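Local coordinates for protein putative short-chain oxidoreductase (Thermus thermophilus, PDB 2YUT) that binds NADP(+) in a Rossmann-fold domain and probably acts as an oxidoreductase of the short-chain dehydrogenase/reductase family, at residues 2-7 and 59-64; 66-71 and 109-114; 95-100 and 136-141; 114-119 and 157-162. All blocks are in the same frame, centred on the assembly; numbering follows the deposited sequence.

Contacts 1, 2 and 4 all reach the same parallel sheet, whereas contact 3 joins two helices packed beside it. Contacts 1 and 3 are buried; contacts 2 and 4 are partly buried, and contact 2 has water and polar side chains at its outer end. Strand 67-72 is central: it lies between strand 2-6 of contact 1 and strand 114-119 of contact 4, and contacts 2 and 4 share Ala-114. Leucines dominate between strand and helix in contact 1, one parallel bridge holds contact 2 and a five-bond ladder contact 4, and a lysine holds the cofactor in contact 3. Contacts 1, 3 and 4 all touch NADP, and Lys-138 NZ meets Phe-119 O between contacts 3 and 4.

Contact 1. Residues 2-7 and 59-64; sequences RVLITG and ALLEEA. With NAP (NADP nicotinamide-adenine-dinucleotide phosphate), chain B.
The carbonyl oxygen of Ala-64, near the end of helix 54-64, rests against the side chain of Arg-2, with CD of Arg-2 3.3 Å from Ala-64 O. The guanidinium itself meets that oxygen only obliquely, Arg-2 NH2 standing 3.7 Å from Ala-64 O; its NE makes a salt bridge with Asp-24 on the adjacent strand. This is the first strand of the Rossmann fold covered by a helix that runs nearly antiparallel to it, the short axes at 161° and 10.6 Å apart.

Further along the strand the contact becomes apolar. Leu-4 points at the helix, CG anti to the backbone N (chi1 167°), and its CD2 touches CD1 of Leu-61 at 3.8 Å. The two leucine side chains meet at about a right angle, branch against branch. Leu-60 lies nearer the cofactor end, its CD2 4.2 Å from CG2 of Thr-6. Thr-6 and Gly-7 open the glycine-rich TGxxxGxG motif of classical short-chain dehydrogenases. Gly-7 turns out of the strand with a positive phi of 71°, and a beta carbon there would crowd C4B of NADP; the alpha carbon instead comes within 3.1 Å of the ribose oxygen O3B.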
# COMPACT_ATOMS: atom_id res chain seq x y z
N ARG A 2 0.03 -9.82 28.92
CA ARG A 2 -1.23 -9.21 28.52
C ARG A 2 -1.19 -9.30 26.99
O ARG A 2 -0.29 -8.76 26.35
CB ARG A 2 -1.34 -7.75 28.95
CG ARG A 2 -2.63 -7.11 28.44
CD ARG A 2 -2.92 -5.83 29.16
NE ARG A 2 -3.27 -6.07 30.56
CZ ARG A 2 -3.10 -5.18 31.53
NH1 ARG A 2 -3.44 -5.47 32.78
NH2 ARG A 2 -2.56 -4.00 31.25
N VAL A 3 -2.17 -10.00 26.43
CA VAL A 3 -2.23 -10.20 24.99
C VAL A 3 -3.51 -9.68 24.35
O VAL A 3 -4.61 -9.90 24.86
CB VAL A 3 -2.15 -11.71 24.65
CG1 VAL A 3 -2.15 -11.91 23.14
CG2 VAL A 3 -0.92 -12.33 25.29
N LEU A 4 -3.36 -8.97 23.23
CA LEU A 4 -4.52 -8.49 22.50
C LEU A 4 -4.49 -9.16 21.13
O LEU A 4 -3.48 -9.11 20.43
CB LEU A 4 -4.50 -6.97 22.31
CG LEU A 4 -5.53 -6.44 21.29
CD1 LEU A 4 -6.96 -6.80 21.72
CD2 LEU A 4 -5.39 -4.93 21.15
N ILE A 5 -5.58 -9.82 20.78
CA ILE A 5 -5.68 -10.46 19.48
C ILE A 5 -6.81 -9.78 18.73
O ILE A 5 -7.98 -9.93 19.12
CB ILE A 5 -6.06 -11.96 19.57
CG1 ILE A 5 -5.07 -12.72 20.47
CG2 ILE A 5 -6.12 -12.55 18.16
CD1 ILE A 5 -3.64 -12.72 19.97
N THR A 6 -6.48 -9.01 17.70
CA THR A 6 -7.52 -8.38 16.89
C THR A 6 -7.80 -9.41 15.80
O THR A 6 -6.94 -10.23 15.49
CB THR A 6 -7.06 -7.02 16.30
OG1 THR A 6 -5.78 -7.17 15.67
CG2 THR A 6 -6.95 -5.97 17.41
N GLY A 7 -9.00 -9.39 15.22
CA GLY A 7 -9.33 -10.38 14.21
C GLY A 7 -9.50 -11.73 14.91
O GLY A 7 -9.34 -12.79 14.30
N ALA A 59 -10.22 3.75 21.30
CA ALA A 59 -10.91 3.38 22.54
C ALA A 59 -10.55 1.95 22.95
O ALA A 59 -10.49 1.65 24.14
CB ALA A 59 -12.41 3.52 22.36
N LEU A 60 -10.34 1.07 21.98
CA LEU A 60 -9.98 -0.32 22.27
C LEU A 60 -8.61 -0.39 22.94
O LEU A 60 -8.46 -1.02 23.98
CB LEU A 60 -9.95 -1.16 20.98
CG LEU A 60 -9.27 -2.53 21.09
CD1 LEU A 60 -10.06 -3.42 22.05
CD2 LEU A 60 -9.17 -3.19 19.71
N LEU A 61 -7.62 0.26 22.33
CA LEU A 61 -6.26 0.26 22.86
C LEU A 61 -6.11 0.97 24.20
O LEU A 61 -5.30 0.55 25.03
CB LEU A 61 -5.29 0.86 21.84
CG LEU A 61 -4.80 -0.08 20.72
CD1 LEU A 61 -4.18 -1.33 21.33
CD2 LEU A 61 -5.95 -0.46 19.81
N GLU A 62 -6.85 2.05 24.42
CA GLU A 62 -6.76 2.75 25.70
C GLU A 62 -7.33 1.86 26.80
O GLU A 62 -6.83 1.85 27.93
CB GLU A 62 -7.50 4.09 25.64
CG GLU A 62 -6.98 5.01 24.55
CD GLU A 62 -7.47 6.44 24.68
OE1 GLU A 62 -8.69 6.65 24.83
OE2 GLU A 62 -6.62 7.36 24.62
N GLU A 63 -8.36 1.10 26.45
CA GLU A 63 -8.99 0.19 27.40
C GLU A 63 -8.11 -1.02 27.70
O GLU A 63 -8.02 -1.46 28.84
CB GLU A 63 -10.34 -0.27 26.85
CG GLU A 63 -11.08 -1.23 27.76
CD GLU A 63 -11.19 -0.72 29.18
OE1 GLU A 63 -11.57 0.45 29.37
OE2 GLU A 63 -10.90 -1.50 30.12
N ALA A 64 -7.45 -1.56 26.67
CA ALA A 64 -6.58 -2.72 26.82
C ALA A 64 -5.40 -2.48 27.76
O ALA A 64 -5.00 -3.37 28.51
CB ALA A 64 -6.08 -3.18 25.45
PA NAP B . -10.39 -14.39 8.32
O1A NAP B . -11.41 -13.85 7.20
O2A NAP B . -10.71 -15.76 8.78
O5B NAP B . -10.46 -13.32 9.52
C5B NAP B . -10.35 -11.92 9.25
C4B NAP B . -10.47 -11.12 10.54
O4B NAP B . -10.33 -9.73 10.22
C3B NAP B . -11.87 -11.30 11.14
O3B NAP B . -11.77 -11.41 12.57
C2B NAP B . -12.55 -9.99 10.77
O2B NAP B . -13.52 -9.66 11.77
C1B NAP B . -11.36 -9.05 10.95
N9A NAP B . -11.65 -7.73 10.36
C8A NAP B . -11.85 -7.48 9.06
N7A NAP B . -12.12 -6.19 8.89
C5A NAP B . -12.08 -5.61 10.08
C6A NAP B . -12.30 -4.31 10.53
N6A NAP B . -12.60 -3.34 9.67
N1A NAP B . -12.20 -4.05 11.84
C2A NAP B . -11.90 -5.01 12.71
N3A NAP B . -11.69 -6.25 12.32
C4A NAP B . -11.78 -6.58 11.02
O3 NAP B . -8.93 -14.24 7.67
PN NAP B . -7.64 -15.03 8.22
O1N NAP B . -7.33 -16.16 7.32
O2N NAP B . -7.79 -15.30 9.67
O5D NAP B . -6.46 -13.95 8.03
C5D NAP B . -5.88 -13.28 9.15
C4D NAP B . -4.68 -12.42 8.73
O4D NAP B . -3.73 -13.30 8.09
C3D NAP B . -5.09 -11.40 7.68
O3D NAP B . -4.21 -10.27 7.68
C2D NAP B . -4.91 -12.20 6.39
O2D NAP B . -4.73 -11.34 5.26
C1D NAP B . -3.57 -12.85 6.74
N1N NAP B . -3.21 -13.95 5.82
C2N NAP B . -4.10 -15.01 5.60
C3N NAP B . -3.76 -16.04 4.73
C7N NAP B . -4.73 -17.20 4.49
O7N NAP B . -4.53 -18.02 3.60
N7N NAP B . -5.78 -17.22 5.31
C4N NAP B . -2.53 -16.02 4.08
C5N NAP B . -1.64 -14.98 4.29
C6N NAP B . -1.97 -13.94 5.16
P2B NAP B . -15.06 -10.12 11.64
O1X NAP B . -15.07 -11.61 11.04
O2X NAP B . -15.58 -10.24 13.17
O3X NAP B . -15.87 -9.18 10.84

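Contact 2. Residues 66-71 and 109-114; sequences PLDLLV and RFQKGA
Leu-67 and Phe-110 form a parallel beta bridge at the start of strand 67-72 in the Rossmann sheet, fixed by two backbone hydrogen bonds: Leu-67 N to Arg-109 O and Gln-111 N to Leu-67 O, both 2.9 Å. Their side chains lie on the same face. The Phe-110 ring turns its edge to this partner strand, with CZ 4.1 Å from CD2 of Leu-70, while Arg-83 of the second subunit also packs on the ring.

Beyond the bridge, a type II turn from Gln-111 to Ala-114 redirects the chain into strand 114-119. It brings CB of Ala-114 to within 3.3 Å of Leu-67 O, the oxygen that already accepts from Gln-111 N. Gly-113 takes the positive phi of this turn.

Gln-111 folds back at chi2 (-80°), which brings CD up beside the proline, 3.6 Å from CB of Pro-66. Its amide plane lies 9° from that of the Asp-68 carboxylate, and one water accepts from Gln-111 NE2 while donating to Asp-68 OD2 and Pro-66 O. Asp-68 OD2 is positioned in turn by the backbone N of Arg-2. A second water donates to Asp-68 OD1 and, at 3.1 Å, to Lys-112 O.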
# COMPACT_ATOMS: atom_id res chain seq x y z
N PRO A 66 -1.29 -1.39 28.74
CA PRO A 66 0.03 -1.87 28.31
C PRO A 66 0.03 -3.35 27.90
O PRO A 66 -0.29 -4.23 28.70
CB PRO A 66 0.92 -1.59 29.52
CG PRO A 66 0.26 -0.39 30.15
CD PRO A 66 -1.20 -0.77 30.08
N LEU A 67 0.39 -3.60 26.65
CA LEU A 67 0.43 -4.95 26.09
C LEU A 67 1.84 -5.52 26.02
O LEU A 67 2.81 -4.78 25.85
CB LEU A 67 -0.16 -4.94 24.68
CG LEU A 67 -1.57 -4.36 24.44
CD1 LEU A 67 -1.83 -4.27 22.94
CD2 LEU A 67 -2.62 -5.23 25.11
N ASP A 68 1.93 -6.84 26.16
CA ASP A 68 3.20 -7.56 26.04
C ASP A 68 3.22 -8.16 24.64
O ASP A 68 4.28 -8.38 24.05
CB ASP A 68 3.29 -8.69 27.07
CG ASP A 68 3.33 -8.18 28.50
OD1 ASP A 68 4.31 -7.48 28.85
OD2 ASP A 68 2.38 -8.46 29.26
N LEU A 69 2.03 -8.44 24.12
CA LEU A 69 1.89 -9.04 22.79
C LEU A 69 0.62 -8.63 22.06
O LEU A 69 -0.47 -8.65 22.61
CB LEU A 69 1.93 -10.57 22.90
CG LEU A 69 1.74 -11.36 21.59
CD1 LEU A 69 2.92 -11.09 20.66
CD2 LEU A 69 1.63 -12.86 21.87
N LEU A 70 0.79 -8.25 20.79
CA LEU A 70 -0.32 -7.87 19.93
C LEU A 70 -0.26 -8.73 18.68
O LEU A 70 0.80 -8.85 18.05
CB LEU A 70 -0.22 -6.39 19.54
CG LEU A 70 -1.09 -5.91 18.37
CD1 LEU A 70 -2.56 -5.90 18.77
CD2 LEU A 70 -0.65 -4.51 17.95
N VAL A 71 -1.38 -9.35 18.33
CA VAL A 71 -1.46 -10.16 17.12
C VAL A 71 -2.62 -9.59 16.32
O VAL A 71 -3.78 -9.78 16.68
CB VAL A 71 -1.72 -11.65 17.44
CG1 VAL A 71 -1.72 -12.45 16.15
CG2 VAL A 71 -0.65 -12.19 18.38
N ARG A 109 -0.82 0.74 23.66
CA ARG A 109 0.05 0.98 24.81
C ARG A 109 0.91 -0.28 24.88
O ARG A 109 0.37 -1.39 24.85
CB ARG A 109 -0.76 1.11 26.09
CG ARG A 109 -1.29 2.50 26.39
CD ARG A 109 -2.24 3.01 25.33
NE ARG A 109 -2.98 4.17 25.82
CZ ARG A 109 -3.63 5.03 25.04
NH1 ARG A 109 -3.64 4.86 23.73
NH2 ARG A 109 -4.27 6.05 25.58
N PHE A 110 2.22 -0.12 24.97
CA PHE A 110 3.12 -1.27 25.02
C PHE A 110 4.04 -1.28 26.23
O PHE A 110 4.46 -0.24 26.71
CB PHE A 110 4.03 -1.30 23.78
CG PHE A 110 3.32 -1.65 22.50
CD1 PHE A 110 2.79 -2.92 22.31
CD2 PHE A 110 3.21 -0.71 21.47
CE1 PHE A 110 2.17 -3.26 21.10
CE2 PHE A 110 2.60 -1.04 20.26
CZ PHE A 110 2.08 -2.31 20.08
N GLN A 111 4.35 -2.49 26.70
CA GLN A 111 5.28 -2.68 27.81
C GLN A 111 6.63 -2.76 27.11
O GLN A 111 6.69 -3.09 25.92
CB GLN A 111 5.03 -4.03 28.51
CG GLN A 111 3.71 -4.13 29.26
CD GLN A 111 3.77 -3.47 30.62
OE1 GLN A 111 4.64 -2.63 30.87
NE2 GLN A 111 2.84 -3.83 31.50
N LYS A 112 7.72 -2.44 27.80
CA LYS A 112 9.04 -2.55 27.19
C LYS A 112 9.20 -4.03 26.85
O LYS A 112 8.77 -4.89 27.61
CB LYS A 112 10.13 -2.12 28.17
CG LYS A 112 10.18 -0.62 28.46
CD LYS A 112 10.64 0.16 27.24
CE LYS A 112 10.70 1.66 27.51
NZ LYS A 112 11.68 2.00 28.58
N GLY A 113 9.80 -4.33 25.70
CA GLY A 113 9.99 -5.72 25.33
C GLY A 113 8.81 -6.35 24.60
O GLY A 113 8.89 -7.49 24.15
N ALA A 114 7.72 -5.61 24.46
CA ALA A 114 6.55 -6.15 23.78
C ALA A 114 6.81 -6.47 22.31
O ALA A 114 7.73 -5.94 21.69
CB ALA A 114 5.39 -5.16 23.89
O HOH W 1 1.28 -5.99 30.43
O HOH W 2 6.74 -7.22 27.46

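Contact 3. Residues 95-100 and 136-141; sequences AAHLLT and AAKGAL. With NAP (NADP nicotinamide-adenine-dinucleotide phosphate), chain B.
His-97 and Lys-138 make the tight end of this helix pair. The lysine, bent at chi2 (-57°) and extended beyond it, meets the histidine side chain at about a right angle, and its NZ lies in the ring plane at the edge, 3.0 Å from CD2 of His-97. The same NZ donates to both hydroxyls of the nicotinamide ribose, NADP O3D at 2.9 Å and NADP O2D at 3.1 Å, and to Phe-119 O, so three oxygens fix its position. This is the lysine of the YxxxK motif of short-chain dehydrogenases, whose tyrosine here is Tyr-134; the rings of Tyr-134 and His-97 meet nearly perpendicular. His-97 ND1 is held by Met-93 O one helical turn back, and CB of Ala-137 lies 3.8 Å from that nitrogen. An alanine at His-97 would probably open a gap beside CE and NZ of Lys-138 and leave Met-93 O without its side-chain partner.

The Leu-98 side is looser and mainly apolar: CD2 of Leu-98 touches CB of Ala-140 at 3.9 Å, and Leu-98 CD1 rests 4.0 Å from CA of Leu-141. It faces protein, since Val-90 and Ala-140 of the second subunit pack on Leu-98 and Ala-140. Segments 95-100 and 136-141 run almost parallel, 14° apart, and their helices lie between the second subunit and the cofactor, beside the end of strand 114-119.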
# COMPACT_ATOMS: atom_id res chain seq x y z
N ALA A 95 -8.27 -0.39 3.70
CA ALA A 95 -8.89 -0.11 4.98
C ALA A 95 -8.76 -1.32 5.91
O ALA A 95 -8.34 -1.19 7.06
CB ALA A 95 -10.37 0.23 4.79
N ALA A 96 -9.12 -2.50 5.40
CA ALA A 96 -9.06 -3.72 6.19
C ALA A 96 -7.65 -4.12 6.62
O ALA A 96 -7.44 -4.46 7.78
CB ALA A 96 -9.71 -4.87 5.43
N HIS A 97 -6.70 -4.06 5.69
CA HIS A 97 -5.32 -4.46 6.01
C HIS A 97 -4.40 -3.39 6.59
O HIS A 97 -3.68 -3.66 7.56
CB HIS A 97 -4.62 -5.04 4.78
CG HIS A 97 -5.26 -6.28 4.25
ND1 HIS A 97 -6.36 -6.26 3.42
CD2 HIS A 97 -4.93 -7.59 4.40
CE1 HIS A 97 -6.68 -7.50 3.08
NE2 HIS A 97 -5.82 -8.32 3.67
N LEU A 98 -4.40 -2.20 6.00
CA LEU A 98 -3.51 -1.13 6.42
C LEU A 98 -4.03 -0.16 7.48
O LEU A 98 -3.35 0.10 8.47
CB LEU A 98 -3.04 -0.33 5.20
CG LEU A 98 -2.10 0.86 5.45
CD1 LEU A 98 -0.78 0.35 6.01
CD2 LEU A 98 -1.87 1.62 4.15
N LEU A 99 -5.21 0.40 7.26
CA LEU A 99 -5.75 1.36 8.21
C LEU A 99 -5.99 0.72 9.58
O LEU A 99 -5.71 1.35 10.60
CB LEU A 99 -7.04 1.98 7.67
CG LEU A 99 -6.89 2.79 6.37
CD1 LEU A 99 -8.19 3.53 6.09
CD2 LEU A 99 -5.74 3.79 6.48
N THR A 100 -6.49 -0.51 9.60
CA THR A 100 -6.72 -1.17 10.89
C THR A 100 -5.40 -1.27 11.64
O THR A 100 -5.33 -0.95 12.83
CB THR A 100 -7.29 -2.60 10.71
OG1 THR A 100 -6.35 -3.40 9.97
CG2 THR A 100 -8.63 -2.56 9.98
N ALA A 136 -1.68 -4.97 -3.16
CA ALA A 136 -1.37 -3.59 -2.83
C ALA A 136 -1.48 -3.35 -1.33
O ALA A 136 -0.60 -2.74 -0.71
CB ALA A 136 -2.31 -2.64 -3.57
N ALA A 137 -2.58 -3.82 -0.74
CA ALA A 137 -2.80 -3.65 0.69
C ALA A 137 -1.66 -4.26 1.51
O ALA A 137 -1.20 -3.66 2.48
CB ALA A 137 -4.13 -4.26 1.10
N LYS A 138 -1.22 -5.46 1.12
CA LYS A 138 -0.13 -6.13 1.84
C LYS A 138 1.21 -5.47 1.54
O LYS A 138 2.08 -5.42 2.40
CB LYS A 138 -0.06 -7.62 1.46
CG LYS A 138 -1.21 -8.45 2.02
CD LYS A 138 -1.30 -8.34 3.54
CE LYS A 138 -2.28 -9.36 4.12
NZ LYS A 138 -2.59 -9.09 5.56
N GLY A 139 1.36 -4.98 0.31
CA GLY A 139 2.60 -4.31 -0.04
C GLY A 139 2.74 -3.07 0.82
O GLY A 139 3.83 -2.73 1.28
N ALA A 140 1.62 -2.39 1.04
CA ALA A 140 1.60 -1.17 1.85
C ALA A 140 1.86 -1.48 3.32
O ALA A 140 2.63 -0.78 3.98
CB ALA A 140 0.25 -0.47 1.70
N LEU A 141 1.23 -2.53 3.82
CA LEU A 141 1.40 -2.91 5.22
C LEU A 141 2.85 -3.23 5.54
O LEU A 141 3.37 -2.76 6.55
CB LEU A 141 0.52 -4.13 5.56
CG LEU A 141 0.67 -4.66 6.99
CD1 LEU A 141 0.36 -3.54 7.98
CD2 LEU A 141 -0.27 -5.84 7.21
PA NAP B . -10.39 -14.39 8.32
O1A NAP B . -11.41 -13.85 7.20
O2A NAP B . -10.71 -15.76 8.78
O5B NAP B . -10.46 -13.32 9.52
C5B NAP B . -10.35 -11.92 9.25
C4B NAP B . -10.47 -11.12 10.54
O4B NAP B . -10.33 -9.73 10.22
C3B NAP B . -11.87 -11.30 11.14
O3B NAP B . -11.77 -11.41 12.57
C2B NAP B . -12.55 -9.99 10.77
O2B NAP B . -13.52 -9.66 11.77
C1B NAP B . -11.36 -9.05 10.95
N9A NAP B . -11.65 -7.73 10.36
C8A NAP B . -11.85 -7.48 9.06
N7A NAP B . -12.12 -6.19 8.89
C5A NAP B . -12.08 -5.61 10.08
C6A NAP B . -12.30 -4.31 10.53
N6A NAP B . -12.60 -3.34 9.67
N1A NAP B . -12.20 -4.05 11.84
C2A NAP B . -11.90 -5.01 12.71
N3A NAP B . -11.69 -6.25 12.32
C4A NAP B . -11.78 -6.58 11.02
O3 NAP B . -8.93 -14.24 7.67
PN NAP B . -7.64 -15.03 8.22
O1N NAP B . -7.33 -16.16 7.32
O2N NAP B . -7.79 -15.30 9.67
O5D NAP B . -6.46 -13.95 8.03
C5D NAP B . -5.88 -13.28 9.15
C4D NAP B . -4.68 -12.42 8.73
O4D NAP B . -3.73 -13.30 8.09
C3D NAP B . -5.09 -11.40 7.68
O3D NAP B . -4.21 -10.27 7.68
C2D NAP B . -4.91 -12.20 6.39
O2D NAP B . -4.73 -11.34 5.26
C1D NAP B . -3.57 -12.85 6.74
N1N NAP B . -3.21 -13.95 5.82
C2N NAP B . -4.10 -15.01 5.60
C3N NAP B . -3.76 -16.04 4.73
C7N NAP B . -4.73 -17.20 4.49
O7N NAP B . -4.53 -18.02 3.60
N7N NAP B . -5.78 -17.22 5.31
C4N NAP B . -2.53 -16.02 4.08
C5N NAP B . -1.64 -14.98 4.29
C6N NAP B . -1.97 -13.94 5.16
P2B NAP B . -15.06 -10.12 11.64
O1X NAP B . -15.07 -11.61 11.04
O2X NAP B . -15.58 -10.24 13.17
O3X NAP B . -15.87 -9.18 10.84

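Contact 4. Residues 114-119 and 157-162; sequences ARAVFF and VHLVLV. With NAP (NADP nicotinamide-adenine-dinucleotide phosphate), chain B.
Phe-119 and Val-162 lie side by side and point the same way, CD1 of the ring 3.8 Å from CB of the valine. Next along the same face, Val-117 and Val-162 meet at a slant and press together, CG1 of Val-117 only 3.5 Å from CG2 of Val-162, tighter than usual for methyl groups. Helix 185-196 covers the valines of this face.

On the reverse face Leu-159 has its CG anti to the carbonyl carbon (chi1 -65°); its CD2 lies 3.7 Å from CB of Ala-116 and 4.0 Å from CE2 of Phe-118, under helix 132-153. Further back the His-158 ring turns its edge to Ala-114 O, with ND1 3.5 Å away. Five backbone hydrogen bonds lock this register, from His-158 N to Ala-114 O through to Val-162 N to Phe-118 O.

CB and CG of Phe-119 both stand against O4D of NADP, CG at 3.8 Å. An alanine here would keep CB but would probably open a gap where the ring packs on CB and CG1 of Val-162 and weaken the packing beside the nicotinamide ribose. The strands are joined through helix 132-153 in a beta-alpha-beta crossover, the arrangement of the second half of a Rossmann sheet, with the cofactor at the strands' C-terminal ends.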
# COMPACT_ATOMS: atom_id res chain seq x y z
N ALA A 114 7.72 -5.61 24.46
CA ALA A 114 6.55 -6.15 23.78
C ALA A 114 6.81 -6.47 22.31
O ALA A 114 7.73 -5.94 21.69
CB ALA A 114 5.39 -5.16 23.89
N ARG A 115 5.99 -7.37 21.78
CA ARG A 115 6.07 -7.76 20.38
C ARG A 115 4.72 -7.44 19.75
O ARG A 115 3.68 -7.60 20.39
CB ARG A 115 6.38 -9.25 20.26
CG ARG A 115 7.73 -9.62 20.84
CD ARG A 115 7.79 -11.08 21.23
NE ARG A 115 9.04 -11.37 21.93
CZ ARG A 115 9.28 -12.51 22.58
NH1 ARG A 115 8.35 -13.46 22.63
NH2 ARG A 115 10.44 -12.68 23.20
N ALA A 116 4.75 -6.98 18.51
CA ALA A 116 3.52 -6.65 17.79
C ALA A 116 3.64 -7.38 16.46
O ALA A 116 4.52 -7.09 15.65
CB ALA A 116 3.41 -5.14 17.60
N VAL A 117 2.74 -8.33 16.26
CA VAL A 117 2.74 -9.18 15.08
C VAL A 117 1.70 -8.79 14.04
O VAL A 117 0.53 -8.58 14.35
CB VAL A 117 2.50 -10.66 15.49
CG1 VAL A 117 2.64 -11.57 14.28
CG2 VAL A 117 3.49 -11.05 16.59
N PHE A 118 2.15 -8.70 12.79
CA PHE A 118 1.28 -8.34 11.67
C PHE A 118 1.49 -9.36 10.57
O PHE A 118 2.52 -10.05 10.54
CB PHE A 118 1.63 -6.93 11.18
CG PHE A 118 1.36 -5.86 12.20
CD1 PHE A 118 0.12 -5.23 12.26
CD2 PHE A 118 2.34 -5.52 13.13
CE1 PHE A 118 -0.15 -4.27 13.23
CE2 PHE A 118 2.09 -4.56 14.11
CZ PHE A 118 0.84 -3.94 14.16
N PHE A 119 0.54 -9.46 9.66
CA PHE A 119 0.62 -10.44 8.58
C PHE A 119 0.69 -9.81 7.18
O PHE A 119 -0.22 -9.09 6.77
CB PHE A 119 -0.57 -11.39 8.70
CG PHE A 119 -0.63 -12.12 10.02
CD1 PHE A 119 0.03 -13.34 10.20
CD2 PHE A 119 -1.29 -11.55 11.11
CE1 PHE A 119 0.03 -13.98 11.44
CE2 PHE A 119 -1.30 -12.18 12.36
CZ PHE A 119 -0.63 -13.40 12.53
N VAL A 157 9.86 -1.80 21.70
CA VAL A 157 8.87 -2.66 21.08
C VAL A 157 9.37 -3.28 19.78
O VAL A 157 9.91 -2.58 18.91
CB VAL A 157 7.58 -1.88 20.78
CG1 VAL A 157 6.54 -2.79 20.16
CG2 VAL A 157 7.05 -1.26 22.07
N HIS A 158 9.18 -4.59 19.64
CA HIS A 158 9.63 -5.29 18.45
C HIS A 158 8.48 -5.61 17.51
O HIS A 158 7.55 -6.32 17.88
CB HIS A 158 10.32 -6.60 18.82
CG HIS A 158 11.42 -6.43 19.82
ND1 HIS A 158 11.19 -6.27 21.17
CD2 HIS A 158 12.77 -6.38 19.66
CE1 HIS A 158 12.34 -6.14 21.80
NE2 HIS A 158 13.32 -6.19 20.91
N LEU A 159 8.57 -5.09 16.29
CA LEU A 159 7.55 -5.35 15.28
C LEU A 159 7.98 -6.60 14.53
O LEU A 159 9.14 -6.72 14.13
CB LEU A 159 7.44 -4.18 14.29
CG LEU A 159 6.96 -2.84 14.84
CD1 LEU A 159 6.95 -1.81 13.70
CD2 LEU A 159 5.57 -2.98 15.44
N VAL A 160 7.05 -7.53 14.36
CA VAL A 160 7.34 -8.78 13.66
C VAL A 160 6.41 -8.90 12.45
O VAL A 160 5.19 -8.83 12.59
CB VAL A 160 7.12 -10.00 14.59
CG1 VAL A 160 7.45 -11.28 13.85
CG2 VAL A 160 7.97 -9.85 15.84
N LEU A 161 7.00 -9.08 11.27
CA LEU A 161 6.22 -9.24 10.06
C LEU A 161 6.16 -10.72 9.69
O LEU A 161 7.19 -11.36 9.49
CB LEU A 161 6.85 -8.43 8.91
CG LEU A 161 6.10 -8.33 7.57
CD1 LEU A 161 6.22 -9.62 6.80
CD2 LEU A 161 4.64 -7.99 7.83
N VAL A 162 4.95 -11.26 9.62
CA VAL A 162 4.79 -12.67 9.29
C VAL A 162 4.27 -12.90 7.87
O VAL A 162 3.32 -12.26 7.43
CB VAL A 162 3.79 -13.36 10.26
CG1 VAL A 162 3.61 -14.82 9.86
CG2 VAL A 162 4.29 -13.24 11.70
PA NAP B . -10.39 -14.39 8.32
O1A NAP B . -11.41 -13.85 7.20
O2A NAP B . -10.71 -15.76 8.78
O5B NAP B . -10.46 -13.32 9.52
C5B NAP B . -10.35 -11.92 9.25
C4B NAP B . -10.47 -11.12 10.54
O4B NAP B . -10.33 -9.73 10.22
C3B NAP B . -11.87 -11.30 11.14
O3B NAP B . -11.77 -11.41 12.57
C2B NAP B . -12.55 -9.99 10.77
O2B NAP B . -13.52 -9.66 11.77
C1B NAP B . -11.36 -9.05 10.95
N9A NAP B . -11.65 -7.73 10.36
C8A NAP B . -11.85 -7.48 9.06
N7A NAP B . -12.12 -6.19 8.89
C5A NAP B . -12.08 -5.61 10.08
C6A NAP B . -12.30 -4.31 10.53
N6A NAP B . -12.60 -3.34 9.67
N1A NAP B . -12.20 -4.05 11.84
C2A NAP B . -11.90 -5.01 12.71
N3A NAP B . -11.69 -6.25 12.32
C4A NAP B . -11.78 -6.58 11.02
O3 NAP B . -8.93 -14.24 7.67
PN NAP B . -7.64 -15.03 8.22
O1N NAP B . -7.33 -16.16 7.32
O2N NAP B . -7.79 -15.30 9.67
O5D NAP B . -6.46 -13.95 8.03
C5D NAP B . -5.88 -13.28 9.15
C4D NAP B . -4.68 -12.42 8.73
O4D NAP B . -3.73 -13.30 8.09
C3D NAP B . -5.09 -11.40 7.68
O3D NAP B . -4.21 -10.27 7.68
C2D NAP B . -4.91 -12.20 6.39
O2D NAP B . -4.73 -11.34 5.26
C1D NAP B . -3.57 -12.85 6.74
N1N NAP B . -3.21 -13.95 5.82
C2N NAP B . -4.10 -15.01 5.60
C3N NAP B . -3.76 -16.04 4.73
C7N NAP B . -4.73 -17.20 4.49
O7N NAP B . -4.53 -18.02 3.60
N7N NAP B . -5.78 -17.22 5.31
C4N NAP B . -2.53 -16.02 4.08
C5N NAP B . -1.64 -14.98 4.29
C6N NAP B . -1.97 -13.94 5.16
P2B NAP B . -15.06 -10.12 11.64
O1X NAP B . -15.07 -11.61 11.04
O2X NAP B . -15.58 -10.24 13.17
O3X NAP B . -15.87 -9.18 10.84